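Local coordinates for protein alkane monooxygenase (PDB 3B9O) that belongs to the luciferase-like monooxygenase family, folds as a TIM barrel and binds flavin mononucleotide in a pocket of the barrel, at residues K287-M293 with S352-P356; A19-H25 with S298-S304; T107-P112 with L160-Y164; P216-T221 with N421-P425. All coordinates share one frame; numbering follows the deposited sequence.

Contact 1 of 4, residues K287-M293 with S352-P356; sequences KTHDEAM and SVGTP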
loop_
_atom_site.group_PDB
_atom_site.type_symbol
_atom_site.label_atom_id
_atom_site.label_comp_id
_atom_site.label_asym_id
_atom_site.label_seq_id
_atom_site.Cartn_x
_atom_site.Cartn_y
_atom_site.Cartn_z
ATOM N N LYS A 287 6.007 2.487 -28.291
ATOM C CA LYS A 287 6.731 1.600 -29.206
ATOM C C LYS A 287 8.048 2.220 -29.644
ATOM O O LYS A 287 9.012 1.508 -29.974
ATOM C CB LYS A 287 5.838 1.274 -30.398
ATOM C CG LYS A 287 4.578 0.552 -29.903
ATOM C CD LYS A 287 3.469 0.481 -30.935
ATOM C CE LYS A 287 3.181 -0.964 -31.246
ATOM N NZ LYS A 287 4.410 -1.572 -31.848
ATOM N N THR A 288 8.091 3.542 -29.619
ATOM C CA THR A 288 9.281 4.278 -30.005
ATOM C C THR A 288 9.497 5.339 -28.963
ATOM O O THR A 288 8.578 5.679 -28.221
ATOM C CB THR A 288 9.121 4.947 -31.402
ATOM O OG1 THR A 288 8.103 5.952 -31.335
ATOM C CG2 THR A 288 8.769 3.908 -32.452
ATOM N N HIS A 289 10.709 5.874 -28.892
ATOM C CA HIS A 289 10.963 6.939 -27.948
ATOM C C HIS A 289 10.015 8.128 -28.164
ATOM O O HIS A 289 9.488 8.681 -27.186
ATOM C CB HIS A 289 12.429 7.400 -28.016
ATOM C CG HIS A 289 12.819 8.327 -26.910
ATOM N ND1 HIS A 289 12.991 7.897 -25.610
ATOM C CD2 HIS A 289 13.102 9.648 -26.910
ATOM C CE1 HIS A 289 13.340 8.923 -24.855
ATOM N NE2 HIS A 289 13.412 9.996 -25.619
ATOM N N ASP A 290 9.811 8.538 -29.425
ATOM C CA ASP A 290 8.943 9.701 -29.740
ATOM C C ASP A 290 7.517 9.515 -29.190
ATOM O O ASP A 290 6.911 10.462 -28.699
ATOM C CB ASP A 290 8.866 9.965 -31.274
ATOM C CG ASP A 290 10.053 10.850 -31.826
ATOM O OD1 ASP A 290 10.749 11.588 -31.043
ATOM O OD2 ASP A 290 10.285 10.813 -33.077
ATOM N N GLU A 291 6.972 8.304 -29.338
ATOM C CA GLU A 291 5.659 7.957 -28.757
ATOM C C GLU A 291 5.602 8.196 -27.256
ATOM O O GLU A 291 4.666 8.839 -26.766
ATOM C CB GLU A 291 5.300 6.510 -29.031
ATOM C CG GLU A 291 4.834 6.234 -30.441
ATOM C CD GLU A 291 4.108 4.899 -30.551
ATOM O OE1 GLU A 291 3.895 4.477 -31.719
ATOM O OE2 GLU A 291 3.782 4.263 -29.483
ATOM N N ALA A 292 6.601 7.681 -26.537
ATOM C CA ALA A 292 6.733 7.905 -25.101
ATOM C C ALA A 292 6.791 9.390 -24.789
ATOM O O ALA A 292 6.076 9.852 -23.917
ATOM C CB ALA A 292 7.982 7.197 -24.553
ATOM N N MET A 293 7.625 10.144 -25.521
ATOM C CA MET A 293 7.836 11.553 -25.220
ATOM C C MET A 293 6.544 12.334 -25.496
ATOM O O MET A 293 6.218 13.283 -24.801
ATOM C CB MET A 293 9.024 12.145 -26.004
ATOM C CG MET A 293 10.421 11.641 -25.563
ATOM S SD MET A 293 10.714 11.830 -23.777
ATOM C CE MET A 293 11.008 13.595 -23.704
ATOM N N SER A 352 10.211 6.302 -15.336
ATOM C CA SER A 352 10.812 5.661 -16.505
ATOM C C SER A 352 10.036 5.996 -17.811
ATOM O O SER A 352 8.850 5.687 -17.950
ATOM C CB SER A 352 10.957 4.144 -16.269
ATOM O OG SER A 352 11.699 3.547 -17.320
ATOM N N VAL A 353 10.719 6.607 -18.781
ATOM C CA VAL A 353 10.062 7.041 -20.003
ATOM C C VAL A 353 10.780 6.447 -21.209
ATOM O O VAL A 353 11.997 6.583 -21.318
ATOM C CB VAL A 353 10.103 8.573 -20.131
ATOM C CG1 VAL A 353 9.333 9.032 -21.425
ATOM C CG2 VAL A 353 9.570 9.224 -18.882
ATOM N N GLY A 354 10.059 5.785 -22.114
ATOM C CA GLY A 354 10.704 5.301 -23.330
ATOM C C GLY A 354 10.053 4.046 -23.861
ATOM O O GLY A 354 8.868 3.839 -23.667
ATOM N N THR A 355 10.835 3.228 -24.532
ATOM C CA THR A 355 10.342 1.970 -25.113
ATOM C C THR A 355 10.275 0.908 -24.033
ATOM O O THR A 355 10.895 1.077 -22.980
ATOM C CB THR A 355 11.264 1.486 -26.225
ATOM O OG1 THR A 355 12.542 1.196 -25.635
ATOM C CG2 THR A 355 11.412 2.582 -27.324
ATOM N N PRO A 356 9.564 -0.216 -24.300
ATOM C CA PRO A 356 9.521 -1.298 -23.307
ATOM C C PRO A 356 10.881 -1.886 -22.949
ATOM O O PRO A 356 11.047 -2.301 -21.808
ATOM C CB PRO A 356 8.682 -2.382 -23.972
ATOM C CG PRO A 356 7.901 -1.675 -25.063
ATOM C CD PRO A 356 8.733 -0.509 -25.482
#
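Ala292, on the first turn of helix 289-302, packs its methyl onto the C-terminal end of strand 350-354 at the rim of the TIM barrel. CB of Ala292 lies 3.5 Å from Gly354 N, and the small side chain lets the helix axis come within 7.0 Å of the strand axis. Gly354 suits this place because its phi of 150° is one that glycine adopts readily; Ala292 CB and the His289 ring both pack against its backbone. Beside it, CG1 of Val353 touches both Ala292 CB and Met293 SD, the thioether crossing the valine at about a right angle. This is the tight part. Toward solvent the contact thins: the exposed His289 ring stands obliquely to Gly354, its ND1 4.1 Å from Gly354 CA, and the aliphatic chain of Lys287 leads away to Leu392 of helix 384-399. No hydrogen bond crosses; the polar side chains of Thr288 and Glu291 serve the start of helix 289-302. Thr288 is its N-cap, OG1 accepting from Glu291 N at 3.3 Å, while Glu291 OE2 takes the amide Lys287 N from above the carboxylate plane. Thr355 caps helix 356-370 through a weak hydrogen bond from Lys358 N to OG1, leaving its methyl CG2 3.7 Å from His289 N.

Contact 2 of 4, residues A19-H25 with S298-S304; sequences AHGLWRH and SFQKYWS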
loop_
_atom_site.group_PDB
_atom_site.type_symbol
_atom_site.label_atom_id
_atom_site.label_comp_id
_atom_site.label_asym_id
_atom_site.label_seq_id
_atom_site.Cartn_x
_atom_site.Cartn_y
_atom_site.Cartn_z
ATOM N N ALA A 19 -0.885 12.145 -9.319
ATOM C CA ALA A 19 -0.672 13.060 -10.461
ATOM C C ALA A 19 -1.693 14.214 -10.514
ATOM O O ALA A 19 -2.611 14.244 -11.325
ATOM C CB ALA A 19 -0.629 12.281 -11.794
ATOM N N HIS A 20 -1.509 15.191 -9.652
ATOM C CA HIS A 20 -2.531 16.257 -9.530
ATOM C C HIS A 20 -2.717 17.104 -10.757
ATOM O O HIS A 20 -1.761 17.388 -11.475
ATOM C CB HIS A 20 -2.346 16.988 -8.211
ATOM C CG HIS A 20 -2.518 16.056 -7.051
ATOM N ND1 HIS A 20 -1.498 15.723 -6.180
ATOM C CD2 HIS A 20 -3.583 15.311 -6.689
ATOM C CE1 HIS A 20 -1.950 14.852 -5.298
ATOM N NE2 HIS A 20 -3.214 14.580 -5.589
ATOM N N GLY A 21 -3.985 17.362 -11.089
ATOM C CA GLY A 21 -4.333 18.085 -12.289
ATOM C C GLY A 21 -4.744 17.188 -13.441
ATOM O O GLY A 21 -5.417 17.642 -14.374
ATOM N N LEU A 22 -4.328 15.922 -13.398
ATOM C CA LEU A 22 -4.538 15.018 -14.516
ATOM C C LEU A 22 -5.973 14.573 -14.765
ATOM O O LEU A 22 -6.262 14.097 -15.847
ATOM C CB LEU A 22 -3.577 13.809 -14.493
ATOM C CG LEU A 22 -2.484 14.429 -15.348
ATOM C CD1 LEU A 22 -1.378 15.101 -14.530
ATOM C CD2 LEU A 22 -2.063 13.673 -16.536
ATOM N N TRP A 23 -6.844 14.744 -13.775
ATOM C CA TRP A 23 -8.273 14.386 -13.912
ATOM C C TRP A 23 -8.880 15.043 -15.158
ATOM O O TRP A 23 -9.795 14.494 -15.787
ATOM C CB TRP A 23 -9.060 14.772 -12.653
ATOM C CG TRP A 23 -9.164 16.236 -12.367
ATOM C CD1 TRP A 23 -8.331 16.977 -11.554
ATOM C CD2 TRP A 23 -10.184 17.152 -12.835
ATOM N NE1 TRP A 23 -8.769 18.281 -11.487
ATOM C CE2 TRP A 23 -9.906 18.416 -12.254
ATOM C CE3 TRP A 23 -11.309 17.024 -13.682
ATOM C CZ2 TRP A 23 -10.696 19.557 -12.511
ATOM C CZ3 TRP A 23 -12.108 18.161 -13.916
ATOM C CH2 TRP A 23 -11.778 19.404 -13.356
ATOM N N ARG A 24 -8.321 16.204 -15.525
ATOM C CA ARG A 24 -8.698 16.939 -16.754
ATOM C C ARG A 24 -8.332 16.297 -18.095
ATOM O O ARG A 24 -8.918 16.620 -19.135
ATOM C CB ARG A 24 -8.110 18.339 -16.699
ATOM C CG ARG A 24 -8.587 19.155 -15.506
ATOM C CD ARG A 24 -7.809 20.483 -15.401
ATOM N NE ARG A 24 -6.390 20.315 -15.024
ATOM C CZ ARG A 24 -5.452 21.246 -15.201
ATOM N NH1 ARG A 24 -5.763 22.403 -15.792
ATOM N NH2 ARG A 24 -4.204 21.037 -14.804
ATOM N N HIS A 25 -7.331 15.432 -18.099
ATOM C CA HIS A 25 -6.881 14.807 -19.333
ATOM C C HIS A 25 -8.039 14.059 -20.043
ATOM O O HIS A 25 -8.796 13.330 -19.408
ATOM C CB HIS A 25 -5.702 13.880 -19.048
ATOM C CG HIS A 25 -5.036 13.371 -20.283
ATOM N ND1 HIS A 25 -3.860 13.912 -20.768
ATOM C CD2 HIS A 25 -5.393 12.398 -21.152
ATOM C CE1 HIS A 25 -3.510 13.266 -21.867
ATOM N NE2 HIS A 25 -4.421 12.344 -22.117
ATOM N N SER A 298 2.137 15.554 -23.152
ATOM C CA SER A 298 0.690 15.674 -22.912
ATOM C C SER A 298 0.323 15.756 -21.436
ATOM O O SER A 298 -0.493 16.611 -21.040
ATOM C CB SER A 298 -0.055 14.512 -23.569
ATOM O OG SER A 298 -1.458 14.731 -23.516
ATOM N N PHE A 299 0.937 14.897 -20.616
ATOM C CA PHE A 299 0.662 14.870 -19.173
ATOM C C PHE A 299 1.213 16.099 -18.494
ATOM O O PHE A 299 0.631 16.603 -17.547
ATOM C CB PHE A 299 1.247 13.627 -18.485
ATOM C CG PHE A 299 0.741 12.307 -19.029
ATOM C CD1 PHE A 299 1.510 11.164 -18.891
ATOM C CD2 PHE A 299 -0.487 12.208 -19.678
ATOM C CE1 PHE A 299 1.061 9.940 -19.374
ATOM C CE2 PHE A 299 -0.942 10.987 -20.171
ATOM C CZ PHE A 299 -0.168 9.845 -20.012
ATOM N N GLN A 300 2.349 16.582 -18.988
ATOM C CA GLN A 300 2.993 17.745 -18.409
ATOM C C GLN A 300 2.094 18.963 -18.485
ATOM O O GLN A 300 2.017 19.710 -17.508
ATOM C CB GLN A 300 4.362 17.998 -19.055
ATOM C CG GLN A 300 5.119 19.206 -18.515
ATOM C CD GLN A 300 5.334 19.165 -17.003
ATOM O OE1 GLN A 300 5.972 18.250 -16.480
ATOM N NE2 GLN A 300 4.808 20.174 -16.294
ATOM N N LYS A 301 1.402 19.140 -19.618
ATOM C CA LYS A 301 0.400 20.213 -19.826
ATOM C C LYS A 301 -0.671 20.288 -18.708
ATOM O O LYS A 301 -1.096 21.379 -18.295
ATOM C CB LYS A 301 -0.258 19.998 -21.195
ATOM C CG LYS A 301 -1.513 20.797 -21.474
ATOM C CD LYS A 301 -2.137 20.396 -22.828
ATOM C CE LYS A 301 -3.446 21.152 -23.104
ATOM N NZ LYS A 301 -3.863 20.939 -24.540
ATOM N N TYR A 302 -1.089 19.121 -18.209
ATOM C CA TYR A 302 -2.120 19.006 -17.148
ATOM C C TYR A 302 -1.613 18.968 -15.711
ATOM O O TYR A 302 -2.426 19.021 -14.791
ATOM C CB TYR A 302 -3.007 17.764 -17.388
ATOM C CG TYR A 302 -3.784 17.864 -18.661
ATOM C CD1 TYR A 302 -3.267 17.353 -19.846
ATOM C CD2 TYR A 302 -5.021 18.520 -18.702
ATOM C CE1 TYR A 302 -3.971 17.462 -21.036
ATOM C CE2 TYR A 302 -5.731 18.659 -19.916
ATOM C CZ TYR A 302 -5.203 18.112 -21.056
ATOM O OH TYR A 302 -5.879 18.192 -22.238
ATOM N N TRP A 303 -0.289 18.897 -15.511
ATOM C CA TRP A 303 0.295 18.808 -14.167
ATOM C C TRP A 303 -0.012 20.091 -13.435
ATOM O O TRP A 303 0.344 21.177 -13.928
ATOM C CB TRP A 303 1.798 18.631 -14.267
ATOM C CG TRP A 303 2.557 18.187 -13.025
ATOM C CD1 TRP A 303 3.371 18.964 -12.222
ATOM C CD2 TRP A 303 2.661 16.850 -12.524
ATOM N NE1 TRP A 303 3.931 18.189 -11.235
ATOM C CE2 TRP A 303 3.526 16.887 -11.406
ATOM C CE3 TRP A 303 2.085 15.621 -12.895
ATOM C CZ2 TRP A 303 3.841 15.737 -10.666
ATOM C CZ3 TRP A 303 2.398 14.474 -12.152
ATOM C CH2 TRP A 303 3.271 14.547 -11.055
ATOM N N SER A 304 -0.697 19.967 -12.289
ATOM C CA SER A 304 -1.165 21.134 -11.551
ATOM C C SER A 304 -0.282 21.402 -10.360
ATOM O O SER A 304 -0.370 20.720 -9.344
ATOM C CB SER A 304 -2.609 20.987 -11.071
ATOM O OG SER A 304 -3.002 22.174 -10.382
#
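Residues Ala19 to Leu22, in the loop after barrel strand 6-12, make a type II beta turn against the C-terminal end of helix 289-302, and Ser304 N donates to His20 O across the contact at 2.9 Å with an N-H...O angle of 163°. Gly21 fits the turn's positive phi, and its lack of a side chain lets its CA come 3.3 Å from Tyr302 O in a CA-H...O contact. Leu22 fills the apolar centre with its two branches: CD1 meets Trp303 CE3, while CD2 touches Phe299 CD2 and CB, the leucine and phenylalanine side chains crossing at about a right angle. The indole of Trp303 also receives the methyl of Ala19, and its NE1 is spent on Met341 O.

His25, Phe299 and Tyr302 form an aromatic cluster. With CG anti to the backbone N (chi1 -171°), His25 swings its imidazole between the other two rings. Both pairs are offset edge-to-face: Phe299 turns its edge toward the imidazole face, with planes at 68°, and the imidazole in turn directs its own edge at the face of Tyr302. His25 CA sits above the centre of that same phenol ring, a CH-pi contact. Arg24 closes the outer side: its chain bends at chi3, its NE donates in the carbonyl plane to Gly21 O, on a lone pair, and Arg24 NH2 reaches Tyr302 O at 2.7 Å in a weak, bent hydrogen bond.

Contact 3 of 4, residues T107-P112 with L160-Y164; sequences TTYEHP and LADEY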
loop_
_atom_site.group_PDB
_atom_site.type_symbol
_atom_site.label_atom_id
_atom_site.label_comp_id
_atom_site.label_asym_id
_atom_site.label_seq_id
_atom_site.Cartn_x
_atom_site.Cartn_y
_atom_site.Cartn_z
ATOM N N THR A 107 -3.941 2.612 12.089
ATOM C CA THR A 107 -4.000 2.153 13.484
ATOM C C THR A 107 -4.451 3.243 14.509
ATOM O O THR A 107 -4.644 2.964 15.701
ATOM C CB THR A 107 -2.615 1.600 13.923
ATOM O OG1 THR A 107 -1.577 2.547 13.641
ATOM C CG2 THR A 107 -2.282 0.289 13.179
ATOM N N THR A 108 -4.642 4.458 14.040
ATOM C CA THR A 108 -4.683 5.600 14.953
ATOM C C THR A 108 -6.092 5.879 15.495
ATOM O O THR A 108 -6.214 6.349 16.633
ATOM C CB THR A 108 -4.029 6.833 14.308
ATOM O OG1 THR A 108 -2.700 6.490 13.908
ATOM C CG2 THR A 108 -3.960 8.019 15.275
ATOM N N TYR A 109 -7.135 5.553 14.704
ATOM C CA TYR A 109 -8.509 6.024 14.999
ATOM C C TYR A 109 -9.497 4.935 15.427
ATOM O O TYR A 109 -10.138 5.060 16.469
ATOM C CB TYR A 109 -9.065 6.897 13.829
ATOM C CG TYR A 109 -8.106 8.003 13.450
ATOM C CD1 TYR A 109 -7.840 9.055 14.346
ATOM C CD2 TYR A 109 -7.411 7.968 12.238
ATOM C CE1 TYR A 109 -6.920 10.055 14.036
ATOM C CE2 TYR A 109 -6.483 8.972 11.907
ATOM C CZ TYR A 109 -6.244 9.999 12.822
ATOM O OH TYR A 109 -5.342 10.985 12.511
ATOM N N GLU A 110 -9.592 3.851 14.665
ATOM C CA GLU A 110 -10.681 2.889 14.875
ATOM C C GLU A 110 -10.200 1.609 15.593
ATOM O O GLU A 110 -9.071 1.145 15.358
ATOM C CB GLU A 110 -11.373 2.574 13.535
ATOM C CG GLU A 110 -11.854 3.822 12.716
ATOM C CD GLU A 110 -12.285 3.443 11.295
ATOM O OE1 GLU A 110 -11.772 4.035 10.286
ATOM O OE2 GLU A 110 -13.121 2.512 11.194
ATOM N N HIS A 111 -11.060 1.032 16.429
ATOM C CA HIS A 111 -10.661 -0.035 17.352
ATOM C C HIS A 111 -10.239 -1.296 16.617
ATOM O O HIS A 111 -10.885 -1.692 15.630
ATOM C CB HIS A 111 -11.796 -0.334 18.361
ATOM C CG HIS A 111 -11.380 -1.239 19.484
ATOM N ND1 HIS A 111 -10.993 -0.760 20.721
ATOM C CD2 HIS A 111 -11.234 -2.583 19.540
ATOM C CE1 HIS A 111 -10.655 -1.775 21.502
ATOM N NE2 HIS A 111 -10.784 -2.894 20.805
ATOM N N PRO A 112 -9.160 -1.950 17.084
ATOM C CA PRO A 112 -8.719 -3.200 16.452
ATOM C C PRO A 112 -9.718 -4.362 16.406
ATOM O O PRO A 112 -9.572 -5.213 15.546
ATOM C CB PRO A 112 -7.462 -3.599 17.278
ATOM C CG PRO A 112 -7.644 -2.840 18.576
ATOM C CD PRO A 112 -8.242 -1.549 18.176
ATOM N N LEU A 160 1.493 2.858 19.500
ATOM C CA LEU A 160 0.088 2.480 19.438
ATOM C C LEU A 160 -0.133 1.406 18.346
ATOM O O LEU A 160 -0.798 0.378 18.580
ATOM C CB LEU A 160 -0.773 3.734 19.193
ATOM C CG LEU A 160 -2.229 3.503 18.770
ATOM C CD1 LEU A 160 -3.004 2.731 19.832
ATOM C CD2 LEU A 160 -2.899 4.822 18.495
ATOM N N ALA A 161 0.457 1.636 17.173
ATOM C CA ALA A 161 0.437 0.646 16.116
ATOM C C ALA A 161 1.020 -0.722 16.543
ATOM O O ALA A 161 0.473 -1.775 16.167
ATOM C CB ALA A 161 1.148 1.197 14.889
ATOM N N ASP A 162 2.137 -0.722 17.298
ATOM C CA ASP A 162 2.682 -1.950 17.833
ATOM C C ASP A 162 1.614 -2.758 18.577
ATOM O O ASP A 162 1.422 -3.945 18.304
ATOM C CB ASP A 162 3.852 -1.668 18.793
ATOM C CG ASP A 162 5.169 -1.479 18.079
ATOM O OD1 ASP A 162 5.949 -0.600 18.510
ATOM O OD2 ASP A 162 5.466 -2.214 17.106
ATOM N N GLU A 163 0.898 -2.092 19.489
ATOM C CA GLU A 163 -0.063 -2.791 20.347
ATOM C C GLU A 163 -1.322 -3.155 19.527
ATOM O O GLU A 163 -1.932 -4.181 19.773
ATOM C CB GLU A 163 -0.480 -1.917 21.536
ATOM C CG GLU A 163 -1.115 -2.734 22.649
ATOM C CD GLU A 163 -1.692 -1.900 23.758
ATOM O OE1 GLU A 163 -1.141 -0.832 24.111
ATOM O OE2 GLU A 163 -2.718 -2.308 24.273
ATOM N N TYR A 164 -1.677 -2.296 18.564
ATOM C CA TYR A 164 -2.792 -2.542 17.656
ATOM C C TYR A 164 -2.550 -3.890 16.918
ATOM O O TYR A 164 -3.433 -4.760 16.861
ATOM C CB TYR A 164 -2.885 -1.365 16.658
ATOM C CG TYR A 164 -4.213 -1.261 15.940
ATOM C CD1 TYR A 164 -5.084 -0.196 16.212
ATOM C CD2 TYR A 164 -4.611 -2.244 15.007
ATOM C CE1 TYR A 164 -6.312 -0.064 15.586
ATOM C CE2 TYR A 164 -5.882 -2.135 14.361
ATOM C CZ TYR A 164 -6.711 -1.042 14.661
ATOM O OH TYR A 164 -7.942 -0.950 14.048
#
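A chi1 of -162° at Tyr164 extends the side chain away from the backbone nitrogen and sends the ring from helix 154-174 into the curve of the 107-112 loop, while chi1 of 52° at Thr107 turns OG1 toward Ala161 and leaves CG2 over the phenol. The ring is held between two residues. Thr107 lies over one face, CG2 3.7 Å from Tyr164 CG; Pro112 lies over the opposite face, its CB 3.7 Å from the Tyr164 ring centroid in a CH-pi contact. The compact, rigid pyrrolidine ring offers CB and CD to the aromatic face. At the far end of the ring, Tyr164 OH donates to Glu110 O at 2.7 Å, approaching from above the carbonyl plane, so a buried hydroxyl is satisfied by a loop carbonyl. Ala161, small enough for a close fit, brings CB to 3.3 Å from Thr107 OG1, whose hydrogen-bond partner is Val135 O of strand 130-135. Leu160 CD2 touches Thr107 O and Thr108 CA. The loop joins strand 100-106 to helix 112-125, and Thr108's side chain is about 8 Å from the bound flavin mononucleotide: this is a beta-alpha loop at the C-terminal end of a TIM-barrel strand, the end where such barrels carry their cofactor sites.

Contact 4 of 4, residues P216-T221 with N421-P425; sequences PSPQRT and NYRLP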
loop_
_atom_site.group_PDB
_atom_site.type_symbol
_atom_site.label_atom_id
_atom_site.label_comp_id
_atom_site.label_asym_id
_atom_site.label_seq_id
_atom_site.Cartn_x
_atom_site.Cartn_y
_atom_site.Cartn_z
ATOM N N PRO A 216 -10.871 -19.414 11.802
ATOM C CA PRO A 216 -9.629 -19.343 10.987
ATOM C C PRO A 216 -9.880 -19.260 9.456
ATOM O O PRO A 216 -10.680 -20.031 8.884
ATOM C CB PRO A 216 -8.849 -20.611 11.378
ATOM C CG PRO A 216 -9.317 -20.921 12.783
ATOM C CD PRO A 216 -10.806 -20.487 12.822
ATOM N N SER A 217 -9.200 -18.292 8.837
ATOM C CA SER A 217 -9.353 -18.028 7.401
ATOM C C SER A 217 -8.044 -18.504 6.751
ATOM O O SER A 217 -7.096 -18.861 7.522
ATOM C CB SER A 217 -9.620 -16.551 7.207
ATOM O OG SER A 217 -8.479 -15.801 7.658
ATOM N N PRO A 218 -7.957 -18.548 5.383
ATOM C CA PRO A 218 -6.778 -19.150 4.716
ATOM C C PRO A 218 -5.405 -18.622 5.154
ATOM O O PRO A 218 -4.525 -19.405 5.433
ATOM C CB PRO A 218 -7.061 -18.877 3.213
ATOM C CG PRO A 218 -8.549 -18.949 3.163
ATOM C CD PRO A 218 -8.939 -18.103 4.356
ATOM N N GLN A 219 -5.245 -17.307 5.236
ATOM C CA GLN A 219 -3.996 -16.686 5.670
ATOM C C GLN A 219 -3.913 -16.418 7.165
ATOM O O GLN A 219 -2.809 -16.150 7.676
ATOM C CB GLN A 219 -3.830 -15.357 4.955
ATOM C CG GLN A 219 -3.618 -15.497 3.466
ATOM C CD GLN A 219 -3.299 -14.179 2.781
ATOM O OE1 GLN A 219 -4.093 -13.243 2.799
ATOM N NE2 GLN A 219 -2.183 -14.131 2.129
ATOM N N ARG A 220 -5.082 -16.402 7.815
ATOM C CA ARG A 220 -5.318 -15.906 9.177
ATOM C C ARG A 220 -4.986 -14.423 9.321
ATOM O O ARG A 220 -5.905 -13.619 9.401
ATOM C CB ARG A 220 -4.642 -16.766 10.279
ATOM C CG ARG A 220 -5.260 -18.193 10.523
ATOM C CD ARG A 220 -4.423 -18.759 11.693
ATOM N NE ARG A 220 -4.894 -19.998 12.294
ATOM C CZ ARG A 220 -5.702 -20.059 13.350
ATOM N NH1 ARG A 220 -6.170 -18.948 13.898
ATOM N NH2 ARG A 220 -6.039 -21.246 13.861
ATOM N N THR A 221 -3.697 -14.065 9.404
ATOM C CA THR A 221 -3.257 -12.666 9.363
ATOM C C THR A 221 -3.104 -12.255 7.874
ATOM O O THR A 221 -2.466 -12.982 7.094
ATOM C CB THR A 221 -1.934 -12.468 10.147
ATOM O OG1 THR A 221 -2.133 -12.849 11.518
ATOM C CG2 THR A 221 -1.401 -11.046 10.030
ATOM N N ASN A 421 3.603 -21.648 2.198
ATOM C CA ASN A 421 3.719 -20.526 3.120
ATOM C C ASN A 421 2.474 -19.650 3.131
ATOM O O ASN A 421 2.544 -18.471 2.815
ATOM C CB ASN A 421 4.964 -19.681 2.822
ATOM C CG ASN A 421 6.235 -20.426 3.076
ATOM O OD1 ASN A 421 6.451 -20.900 4.180
ATOM N ND2 ASN A 421 7.069 -20.578 2.048
ATOM N N TYR A 422 1.337 -20.240 3.491
ATOM C CA TYR A 422 0.095 -19.496 3.535
ATOM C C TYR A 422 -0.072 -18.752 4.847
ATOM O O TYR A 422 -0.731 -17.727 4.889
ATOM C CB TYR A 422 -1.121 -20.383 3.252
ATOM C CG TYR A 422 -1.094 -21.722 3.941
ATOM C CD1 TYR A 422 -1.592 -21.866 5.234
ATOM C CD2 TYR A 422 -0.585 -22.849 3.292
ATOM C CE1 TYR A 422 -1.569 -23.100 5.882
ATOM C CE2 TYR A 422 -0.576 -24.091 3.909
ATOM C CZ TYR A 422 -1.062 -24.206 5.209
ATOM O OH TYR A 422 -1.055 -25.428 5.847
ATOM N N ARG A 423 0.510 -19.282 5.918
ATOM C CA ARG A 423 0.546 -18.540 7.178
ATOM C C ARG A 423 1.934 -17.946 7.459
ATOM O O ARG A 423 2.920 -18.329 6.810
ATOM C CB ARG A 423 -0.014 -19.377 8.333
ATOM C CG ARG A 423 -1.574 -19.340 8.308
ATOM C CD ARG A 423 -2.274 -20.675 8.609
ATOM N NE ARG A 423 -3.707 -20.622 8.251
ATOM C CZ ARG A 423 -4.667 -21.351 8.831
ATOM N NH1 ARG A 423 -4.387 -22.185 9.837
ATOM N NH2 ARG A 423 -5.921 -21.225 8.422
ATOM N N LEU A 424 1.966 -16.935 8.340
ATOM C CA LEU A 424 3.183 -16.238 8.746
ATOM C C LEU A 424 4.293 -17.219 9.176
ATOM O O LEU A 424 4.003 -18.216 9.867
ATOM C CB LEU A 424 2.840 -15.348 9.929
ATOM C CG LEU A 424 2.778 -13.812 9.880
ATOM C CD1 LEU A 424 2.993 -13.148 8.532
ATOM C CD2 LEU A 424 1.583 -13.216 10.619
ATOM N N PRO A 425 5.559 -16.939 8.781
ATOM C CA PRO A 425 6.606 -17.940 9.088
ATOM C C PRO A 425 6.922 -17.956 10.564
ATOM O O PRO A 425 6.503 -17.043 11.296
ATOM C CB PRO A 425 7.796 -17.463 8.265
ATOM C CG PRO A 425 7.610 -15.975 8.151
ATOM C CD PRO A 425 6.092 -15.792 8.034
HETATM O O HOH W 1 -0.546 -16.447 9.497
#
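Two hydrogen bonds join Arg423 to the loop of residues 216-221. Arg423 NH2 donates to Ser217 O at 2.8 Å, rather bent at 136°, and Arg423 NE donates to Pro218 O at 3.2 Å, straighter at 156°; both donors stand above the carbonyl planes they meet. A bend at chi2 helps lead the long side chain to these successive carbonyls, a task that suits arginine because its NE and NH2 offer donors along one edge. A water adds a third polar link, donating to Gln219 O and accepting from Leu424 N at 2.8 Å, and Gln219 CA makes a CA-H...O contact to Tyr422 O.

Among charged groups, Arg220 lays its CG over the centre of the Arg423 guanidinium, the two guanidinium planes being 72° apart. Arg220 NE and Arg423 NH1 are 3.3 Å apart, two donors of like charge. Asp178, in a salt bridge with Arg220 and a long, weak ion pair with Arg423, probably eases this closeness.

Apolar contact comes from Leu424, whose CD2 rests 3.6 Å from Thr221 CB and also touches the threonine methyl, while Thr221 OG1 is hydrogen-bonded to Glu173 OE1.

The contact thus fastens the chain after helix 412-417 to the loop leading into barrel strand 223-227, beside helix 154-174, where Glu173 lies, and helix 112-125, whose Asp123 accepts from Ser217 OG.

Contacts 1 and 2 share helix 289-302, one at its start and the other at its end, with centres about 19 Å apart. Contacts 3 and 4 lie about 21 Å apart, centre to centre, where helix 154-174 serves both: it supplies Tyr164 to contact 3 and flanks contact 4. Contacts 1 and 3 are about 44 Å apart, centre to centre, on opposite sides of the chain's centre. Along the sequence, contact 3 is nested within the loop closed by contact 2, whose segments alternate with those of contacts 1 and 4; contact 1 lies within the loop closed by contact 4. Long-range closures thus tie loops and helices round the barrel's parallel sheet, and contact 4 brings the C-terminal region back against the loop that leads into strand 223-227.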